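Local coordinates for protein NAD(+) phosphorylase MbcT (Mycobacterium tuberculosis, PDB 6FKG) that degrades NAD(+) by phosphorolysis, acting as the toxin of a toxin-antitoxin pair that causes cell death unless its cognate antitoxin MbcA neutralises it, at residues 56-61 / 152-157; 80-85 / 179-184; 101-106 / 142-147. All blocks are in the same frame, centred on the assembly; numbering follows the deposited sequence.

Interaction 1 of 3, residues 56-61 / 152-157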
loop_
_atom_site.group_PDB
_atom_site.type_symbol
_atom_site.label_atom_id
_atom_site.label_comp_id
_atom_site.label_asym_id
_atom_site.label_seq_id
_atom_site.Cartn_x
_atom_site.Cartn_y
_atom_site.Cartn_z
ATOM N N ALA B 56 -3.793 30.715 17.305
ATOM C CA ALA B 56 -2.773 31.383 18.111
ATOM C C ALA B 56 -2.415 32.712 17.475
ATOM O O ALA B 56 -2.408 32.835 16.252
ATOM C CB ALA B 56 -1.523 30.500 18.259
ATOM N N ILE B 57 -2.126 33.699 18.325
ATOM C CA ILE B 57 -1.798 35.059 17.898
ATOM C C ILE B 57 -0.407 35.395 18.383
ATOM O O ILE B 57 -0.116 35.235 19.563
ATOM C CB ILE B 57 -2.755 36.110 18.499
ATOM C CG1 ILE B 57 -4.211 35.842 18.127
ATOM C CG2 ILE B 57 -2.367 37.504 18.043
ATOM C CD1 ILE B 57 -5.147 36.815 18.836
ATOM N N TYR B 58 0.448 35.895 17.493
ATOM C CA TYR B 58 1.800 36.267 17.884
ATOM C C TYR B 58 1.943 37.789 18.001
ATOM O O TYR B 58 1.673 38.520 17.043
ATOM C CB TYR B 58 2.796 35.690 16.872
ATOM C CG TYR B 58 2.980 34.191 17.033
ATOM C CD1 TYR B 58 2.056 33.297 16.507
ATOM C CD2 TYR B 58 4.063 33.682 17.752
ATOM C CE1 TYR B 58 2.209 31.921 16.671
ATOM C CE2 TYR B 58 4.224 32.313 17.923
ATOM C CZ TYR B 58 3.286 31.441 17.389
ATOM O OH TYR B 58 3.436 30.087 17.565
ATOM N N LEU B 59 2.332 38.255 19.191
ATOM C CA LEU B 59 2.517 39.679 19.455
ATOM C C LEU B 59 3.906 39.949 20.002
ATOM O O LEU B 59 4.523 39.067 20.572
ATOM C CB LEU B 59 1.473 40.195 20.455
ATOM C CG LEU B 59 0.022 39.904 20.033
ATOM C CD1 LEU B 59 -0.619 38.960 21.017
ATOM C CD2 LEU B 59 -0.768 41.180 19.960
ATOM N N ALA B 60 4.379 41.187 19.853
ATOM C CA ALA B 60 5.650 41.593 20.452
ATOM C C ALA B 60 5.394 42.689 21.483
ATOM O O ALA B 60 4.361 43.352 21.408
ATOM C CB ALA B 60 6.606 42.084 19.379
ATOM N N ASP B 61 6.334 42.914 22.409
ATOM C CA ASP B 61 6.105 43.873 23.499
ATOM C C ASP B 61 6.501 45.311 23.155
ATOM O O ASP B 61 6.432 46.205 24.003
ATOM C CB ASP B 61 6.842 43.439 24.786
ATOM C CG ASP B 61 8.357 43.587 24.691
ATOM O OD1 ASP B 61 8.921 43.535 23.576
ATOM O OD2 ASP B 61 8.998 43.758 25.751
ATOM N N GLY B 152 8.189 38.312 23.214
ATOM C CA GLY B 152 7.034 37.893 22.439
ATOM C C GLY B 152 5.938 37.320 23.311
ATOM O O GLY B 152 6.188 36.809 24.408
ATOM N N LEU B 153 4.707 37.441 22.830
ATOM C CA LEU B 153 3.560 36.849 23.493
ATOM C C LEU B 153 2.808 35.996 22.489
ATOM O O LEU B 153 2.447 36.468 21.409
ATOM C CB LEU B 153 2.638 37.927 24.064
ATOM C CG LEU B 153 1.290 37.425 24.585
ATOM C CD1 LEU B 153 1.477 36.417 25.722
ATOM C CD2 LEU B 153 0.422 38.601 25.015
ATOM N N VAL B 154 2.580 34.739 22.846
ATOM C CA VAL B 154 1.761 33.856 22.033
ATOM C C VAL B 154 0.450 33.640 22.758
ATOM O O VAL B 154 0.454 33.086 23.850
ATOM C CB VAL B 154 2.446 32.507 21.791
ATOM C CG1 VAL B 154 1.688 31.714 20.733
ATOM C CG2 VAL B 154 3.889 32.744 21.355
ATOM N N VAL B 155 -0.654 34.102 22.173
ATOM C CA VAL B 155 -1.957 33.999 22.822
ATOM C C VAL B 155 -2.738 32.842 22.202
ATOM O O VAL B 155 -2.987 32.830 21.007
ATOM C CB VAL B 155 -2.768 35.308 22.691
ATOM C CG1 VAL B 155 -4.083 35.190 23.450
ATOM C CG2 VAL B 155 -1.959 36.476 23.221
ATOM N N THR B 156 -3.124 31.872 23.019
ATOM C CA THR B 156 -3.624 30.609 22.479
ATOM C C THR B 156 -5.113 30.460 22.743
ATOM O O THR B 156 -5.560 30.603 23.883
ATOM C CB THR B 156 -2.850 29.399 23.069
ATOM O OG1 THR B 156 -2.854 29.470 24.498
ATOM C CG2 THR B 156 -1.392 29.411 22.611
ATOM N N ALA B 157 -5.870 30.193 21.671
ATOM C CA ALA B 157 -7.325 30.029 21.744
ATOM C C ALA B 157 -7.968 31.203 22.489
ATOM O O ALA B 157 -8.769 31.022 23.411
ATOM C CB ALA B 157 -7.674 28.714 22.406
#
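Strand 56-60 pairs antiparallel with residues 152-156 of strand 150-156, a regular, fully buried pairing near the centre of the chain. Ile57 faces Val155 and Leu59 faces Leu153 as hydrogen-bonded pairs, each closed by two backbone bonds. Ile57 N reaches Val155 O at 2.9 Å, and Val155 N returns to Ile57 O at 2.9 Å. At the next hydrogen-bonded pair, two residues along, Leu153 N donates to Leu59 O at 2.8 Å, nearly straight at 170° but from above the carbonyl plane. The pair belongs to the mixed sheet of the RES domain. On the face of Ile57, Leu59, Leu153 and Val155, Leu59 CD1 leans obliquely across to Val155 CG2 at 3.6 Å, among residues of strands 19-30 and 89-103. On the other face, Tyr58 and Val154 run side by side. Val154 CG1 sits over one face of the ring, 3.7 Å from Tyr58 CZ, as a CH-pi contact, while Val154 CG2 reaches Tyr58 CE2 at 3.5 Å. Hydrogen bonds with Asn49 OD1 and Trp48 N hold the Tyr58 hydroxyl. Phe114 of the neighbouring MbcA chain meets this ring at about 50°, which places the antitoxin, known to block access to the active site, against this face.

Interaction 2 of 3, residues 80-85 / 179-184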
loop_
_atom_site.group_PDB
_atom_site.type_symbol
_atom_site.label_atom_id
_atom_site.label_comp_id
_atom_site.label_asym_id
_atom_site.label_seq_id
_atom_site.Cartn_x
_atom_site.Cartn_y
_atom_site.Cartn_z
ATOM N N THR B 80 13.389 41.316 1.911
ATOM C CA THR B 80 13.651 42.226 3.026
ATOM C C THR B 80 12.356 42.858 3.486
ATOM O O THR B 80 11.379 42.877 2.733
ATOM C CB THR B 80 14.615 43.342 2.646
ATOM O OG1 THR B 80 14.020 44.144 1.617
ATOM C CG2 THR B 80 15.947 42.777 2.156
ATOM N N ALA B 81 12.343 43.376 4.713
ATOM C CA ALA B 81 11.150 44.042 5.242
ATOM C C ALA B 81 10.725 45.169 4.296
ATOM O O ALA B 81 9.541 45.306 3.993
ATOM C CB ALA B 81 11.403 44.591 6.654
ATOM N N GLU B 82 11.699 45.954 3.829
ATOM C CA GLU B 82 11.438 47.072 2.925
ATOM C C GLU B 82 10.677 46.674 1.671
ATOM O O GLU B 82 9.781 47.390 1.233
ATOM C CB GLU B 82 12.748 47.738 2.500
ATOM C CG GLU B 82 13.374 48.620 3.550
ATOM C CD GLU B 82 14.232 47.853 4.537
ATOM O OE1 GLU B 82 14.288 46.598 4.468
ATOM O OE2 GLU B 82 14.876 48.524 5.372
ATOM N N LYS B 83 11.041 45.542 1.085
ATOM C CA LYS B 83 10.375 45.064 -0.129
ATOM C C LYS B 83 9.056 44.353 0.175
ATOM O O LYS B 83 8.070 44.515 -0.544
ATOM C CB LYS B 83 11.293 44.121 -0.905
ATOM C CG LYS B 83 12.486 44.798 -1.579
ATOM C CD LYS B 83 12.042 45.705 -2.723
ATOM C CE LYS B 83 13.223 46.289 -3.475
ATOM N NZ LYS B 83 12.787 47.327 -4.455
ATOM N N MET B 84 9.040 43.552 1.235
ATOM C CA MET B 84 7.834 42.798 1.603
ATOM C C MET B 84 6.672 43.730 1.896
ATOM O O MET B 84 5.512 43.450 1.531
ATOM C CB MET B 84 8.106 41.903 2.817
ATOM C CG MET B 84 6.928 41.027 3.241
ATOM S SD MET B 84 7.416 39.904 4.574
ATOM C CE MET B 84 6.997 40.876 6.001
ATOM N N LEU B 85 6.986 44.849 2.546
ATOM C CA LEU B 85 5.960 45.801 2.969
ATOM C C LEU B 85 5.447 46.679 1.826
ATOM O O LEU B 85 4.663 47.598 2.045
ATOM C CB LEU B 85 6.491 46.670 4.093
ATOM C CG LEU B 85 6.709 45.907 5.404
ATOM C CD1 LEU B 85 7.388 46.809 6.415
ATOM C CD2 LEU B 85 5.363 45.370 5.959
ATOM N N LEU B 179 7.469 53.537 7.498
ATOM C CA LEU B 179 7.103 53.407 8.909
ATOM C C LEU B 179 7.944 52.342 9.580
ATOM O O LEU B 179 8.384 52.523 10.714
ATOM C CB LEU B 179 5.627 53.054 9.079
ATOM C CG LEU B 179 5.167 52.989 10.541
ATOM C CD1 LEU B 179 5.471 54.293 11.277
ATOM C CD2 LEU B 179 3.672 52.654 10.615
ATOM N N TYR B 180 8.137 51.224 8.878
ATOM C CA TYR B 180 8.983 50.145 9.382
ATOM C C TYR B 180 10.358 50.688 9.775
ATOM O O TYR B 180 10.871 50.410 10.847
ATOM C CB TYR B 180 9.131 49.036 8.331
ATOM C CG TYR B 180 10.418 48.282 8.479
ATOM C CD1 TYR B 180 11.523 48.605 7.700
ATOM C CD2 TYR B 180 10.555 47.273 9.421
ATOM C CE1 TYR B 180 12.712 47.955 7.853
ATOM C CE2 TYR B 180 11.771 46.609 9.580
ATOM C CZ TYR B 180 12.839 46.958 8.786
ATOM O OH TYR B 180 14.062 46.328 8.909
ATOM N N GLN B 181 10.960 51.467 8.891
ATOM C CA GLN B 181 12.304 51.974 9.160
ATOM C C GLN B 181 12.307 52.934 10.336
ATOM O O GLN B 181 13.245 52.966 11.138
ATOM C CB GLN B 181 12.868 52.648 7.917
ATOM C CG GLN B 181 12.940 51.705 6.742
ATOM C CD GLN B 181 13.650 52.307 5.546
ATOM O OE1 GLN B 181 13.342 53.421 5.123
ATOM N NE2 GLN B 181 14.606 51.568 4.994
ATOM N N GLU B 182 11.239 53.714 10.431
ATOM C CA GLU B 182 11.067 54.649 11.522
ATOM C C GLU B 182 10.938 53.902 12.850
ATOM O O GLU B 182 11.648 54.200 13.812
ATOM C CB GLU B 182 9.842 55.511 11.255
ATOM C CG GLU B 182 9.563 56.589 12.257
ATOM C CD GLU B 182 8.291 57.317 11.906
ATOM O OE1 GLU B 182 8.103 57.627 10.710
ATOM O OE2 GLU B 182 7.461 57.534 12.806
ATOM N N LEU B 183 10.053 52.908 12.889
ATOM C CA LEU B 183 9.839 52.144 14.117
ATOM C C LEU B 183 11.027 51.255 14.477
ATOM O O LEU B 183 11.287 51.010 15.652
ATOM C CB LEU B 183 8.577 51.298 14.000
ATOM C CG LEU B 183 7.314 52.147 13.849
ATOM C CD1 LEU B 183 6.085 51.264 13.629
ATOM C CD2 LEU B 183 7.140 53.031 15.078
ATOM N N ARG B 184 11.748 50.784 13.464
ATOM C CA ARG B 184 12.893 49.907 13.687
ATOM C C ARG B 184 13.994 50.668 14.420
ATOM O O ARG B 184 14.750 50.102 15.205
ATOM C CB ARG B 184 13.386 49.351 12.351
ATOM C CG ARG B 184 14.551 48.396 12.421
ATOM C CD ARG B 184 14.227 47.118 13.171
ATOM N NE ARG B 184 15.388 46.226 13.177
ATOM C CZ ARG B 184 16.361 46.277 14.078
ATOM N NH1 ARG B 184 16.316 47.174 15.057
ATOM N NH2 ARG B 184 17.378 45.431 14.001
HETATM O O HOH W 1 15.435 45.333 6.713
#
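The Tyr180 ring lies between two aliphatic groups, with a carboxylate at its edge. Over one face sits Ala81 CB, 3.5 Å from Tyr180 CZ, a close CH-pi contact set toward the rim. On the opposite face is Arg184 CB, one helical turn along the same helix. At the CE1 edge lies Glu82, whose OE2 is near the ring plane, 3.3 Å from Tyr180 CE1, with carboxylate and ring turned 80° apart. An aromatic C-H edge carries slight positive charge, so this approach is probably favourable.

Glu82 gets there by a bend at chi2 (84°), which brings the carboxylate toward the C-terminal helix. Each of its oxygens then has a different task. Glu82 OE2 uses its anti lone pair to accept from Gln181 NE2 at 3.1 Å and 155°, in the plane of the amide. Glu82 OE1 takes one proton of a water at 2.8 Å, and the same water gives its other proton to Tyr180 OH, also at 2.8 Å. Leu85 CD1 comes in at about a right angle and packs against Tyr180 CB at 3.4 Å.

The tyrosine hydroxyl is also bonded to Glu71 OE2, which forms a salt bridge with Arg184 NE. Glu71 belongs to helix 63-76, and that helix packs against both the short helix 81-84 and the C-terminal helix 177-185, Val70 touching Ala81 and Met67 touching Tyr180. Leu183 reaches on to Leu91 of strand 89-103.

Interaction 3 of 3, residues 101-106 / 142-147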
loop_
_atom_site.group_PDB
_atom_site.type_symbol
_atom_site.label_atom_id
_atom_site.label_comp_id
_atom_site.label_asym_id
_atom_site.label_seq_id
_atom_site.Cartn_x
_atom_site.Cartn_y
_atom_site.Cartn_z
ATOM N N VAL B 101 -0.098 33.818 31.748
ATOM C CA VAL B 101 0.843 33.273 30.786
ATOM C C VAL B 101 1.968 32.481 31.438
ATOM O O VAL B 101 2.403 32.788 32.550
ATOM C CB VAL B 101 1.466 34.398 29.927
ATOM C CG1 VAL B 101 0.384 35.138 29.162
ATOM C CG2 VAL B 101 2.253 35.366 30.813
ATOM N N LEU B 102 2.421 31.442 30.745
ATOM C CA LEU B 102 3.656 30.764 31.102
ATOM C C LEU B 102 4.833 31.699 30.821
ATOM O O LEU B 102 5.043 32.105 29.678
ATOM C CB LEU B 102 3.804 29.464 30.310
ATOM C CG LEU B 102 5.066 28.647 30.610
ATOM C CD1 LEU B 102 5.056 28.100 32.036
ATOM C CD2 LEU B 102 5.164 27.515 29.595
ATOM N N ASP B 103 5.593 32.051 31.855
ATOM C CA ASP B 103 6.680 33.018 31.689
ATOM C C ASP B 103 7.996 32.337 31.355
ATOM O O ASP B 103 8.652 31.798 32.234
ATOM C CB ASP B 103 6.854 33.862 32.956
ATOM C CG ASP B 103 7.903 34.950 32.797
ATOM O OD1 ASP B 103 8.439 35.139 31.681
ATOM O OD2 ASP B 103 8.183 35.630 33.797
ATOM N N LEU B 104 8.396 32.402 30.088
ATOM C CA LEU B 104 9.653 31.796 29.660
ATOM C C LEU B 104 10.702 32.860 29.321
ATOM O O LEU B 104 11.626 32.600 28.549
ATOM C CB LEU B 104 9.422 30.887 28.443
ATOM C CG LEU B 104 8.435 29.738 28.666
ATOM C CD1 LEU B 104 8.310 28.859 27.408
ATOM C CD2 LEU B 104 8.834 28.905 29.875
ATOM N N THR B 105 10.564 34.052 29.896
ATOM C CA THR B 105 11.516 35.124 29.607
ATOM C C THR B 105 12.804 34.972 30.406
ATOM O O THR B 105 13.811 35.598 30.077
ATOM C CB THR B 105 10.905 36.521 29.867
ATOM O OG1 THR B 105 10.514 36.625 31.238
ATOM C CG2 THR B 105 9.677 36.737 28.954
ATOM N N THR B 106 12.793 34.134 31.440
ATOM C CA THR B 106 14.012 33.909 32.219
ATOM C C THR B 106 14.709 32.634 31.753
ATOM O O THR B 106 14.057 31.703 31.281
ATOM C CB THR B 106 13.721 33.805 33.729
ATOM O OG1 THR B 106 12.972 32.614 33.995
ATOM C CG2 THR B 106 12.927 35.020 34.203
ATOM N N GLY B 142 -1.592 31.873 27.495
ATOM C CA GLY B 142 -0.562 32.074 26.501
ATOM C C GLY B 142 0.826 31.826 27.035
ATOM O O GLY B 142 1.003 31.321 28.144
ATOM N N VAL B 143 1.820 32.187 26.234
ATOM C CA VAL B 143 3.204 31.975 26.626
ATOM C C VAL B 143 3.993 33.253 26.349
ATOM O O VAL B 143 3.893 33.832 25.262
ATOM C CB VAL B 143 3.846 30.795 25.865
ATOM C CG1 VAL B 143 5.265 30.529 26.398
ATOM C CG2 VAL B 143 2.968 29.514 25.978
ATOM N N LEU B 144 4.762 33.688 27.341
ATOM C CA LEU B 144 5.611 34.854 27.195
ATOM C C LEU B 144 7.018 34.356 26.935
ATOM O O LEU B 144 7.568 33.563 27.716
ATOM C CB LEU B 144 5.552 35.729 28.443
ATOM C CG LEU B 144 6.006 37.179 28.334
ATOM C CD1 LEU B 144 5.003 37.958 27.484
ATOM C CD2 LEU B 144 6.110 37.748 29.738
ATOM N N VAL B 145 7.591 34.811 25.827
ATOM C CA VAL B 145 8.778 34.180 25.282
ATOM C C VAL B 145 9.824 35.218 24.959
ATOM O O VAL B 145 9.501 36.383 24.737
ATOM C CB VAL B 145 8.444 33.371 23.993
ATOM C CG1 VAL B 145 7.420 32.275 24.284
ATOM C CG2 VAL B 145 7.919 34.302 22.869
ATOM N N PRO B 146 11.093 34.809 24.921
ATOM C CA PRO B 146 12.046 35.795 24.406
ATOM C C PRO B 146 11.856 35.921 22.893
ATOM O O PRO B 146 11.420 34.968 22.248
ATOM C CB PRO B 146 13.405 35.197 24.766
ATOM C CG PRO B 146 13.162 33.715 24.773
ATOM C CD PRO B 146 11.705 33.486 25.135
ATOM N N ALA B 147 12.157 37.091 22.345
ATOM C CA ALA B 147 12.147 37.279 20.905
ATOM C C ALA B 147 13.435 37.976 20.507
ATOM O O ALA B 147 14.097 38.594 21.357
ATOM C CB ALA B 147 10.935 38.081 20.468
#
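Backbone bonds come first: three join segment 101-106, the end of strand 89-103 and the residue after it, to strand 142-147, the strands running parallel. Leu102 is held at both its N and its O by the residues flanking Val143, Leu102 N donating to Gly142 O at 3.0 Å and Leu102 O accepting from Leu144 N at 2.8 Å and 168°. Leu104 N then bonds to Leu144 O at 2.8 Å, so the pairing persists just as segment 101-106 leaves the strand.

That exit is a polar matter. Asp103 OD1 accepts from Thr105 N, an Asx turn, and also from Thr105 OG1 at 2.6 Å through its syn lone pair. With Thr105 OG1 turned to Asp103 (chi1 60°), Thr105 CG2 is anti to the carbonyl carbon and meets Leu144 CG at 3.7 Å.

Apolar contacts continue on both faces. Val101 CG2 meets Leu144 CB at 4.1 Å, and on the other side Leu104 CD1 crosses Val143 CG1 at 3.6 Å.

The connection runs through helices 107-112, 117-121 and 126-137, a beta-alpha-beta crossover. Helix 126-137 packs on Leu102, Leu104 and Val143, whereas Val101 and Leu144 meet Trp21 of strand 19-30, and strand 150-156 borders strand 142-147 as its antiparallel neighbour.

Overall arrangement
From the N terminus, segment 56-61 comes first, then 80-85 and 101-106, so three loops stand open before any closes. Interaction 3 closes first, at 142-147, completing the helical crossover between parallel strands. After a short turn, 152-157 closes interaction 1, which therefore encloses interaction 3. Interaction 2 closes last, at 179-184; it too encloses interaction 3 but crosses interaction 1. Interactions 1 and 3 share the sheet, where Gly152 N probably bonds to Val145 O at 2.8 Å. Interaction 2 stands apart, its centre about 21 Å from that of interaction 1, and ties the C-terminal helix to the short helix 81-84, just ahead of strand 89-103.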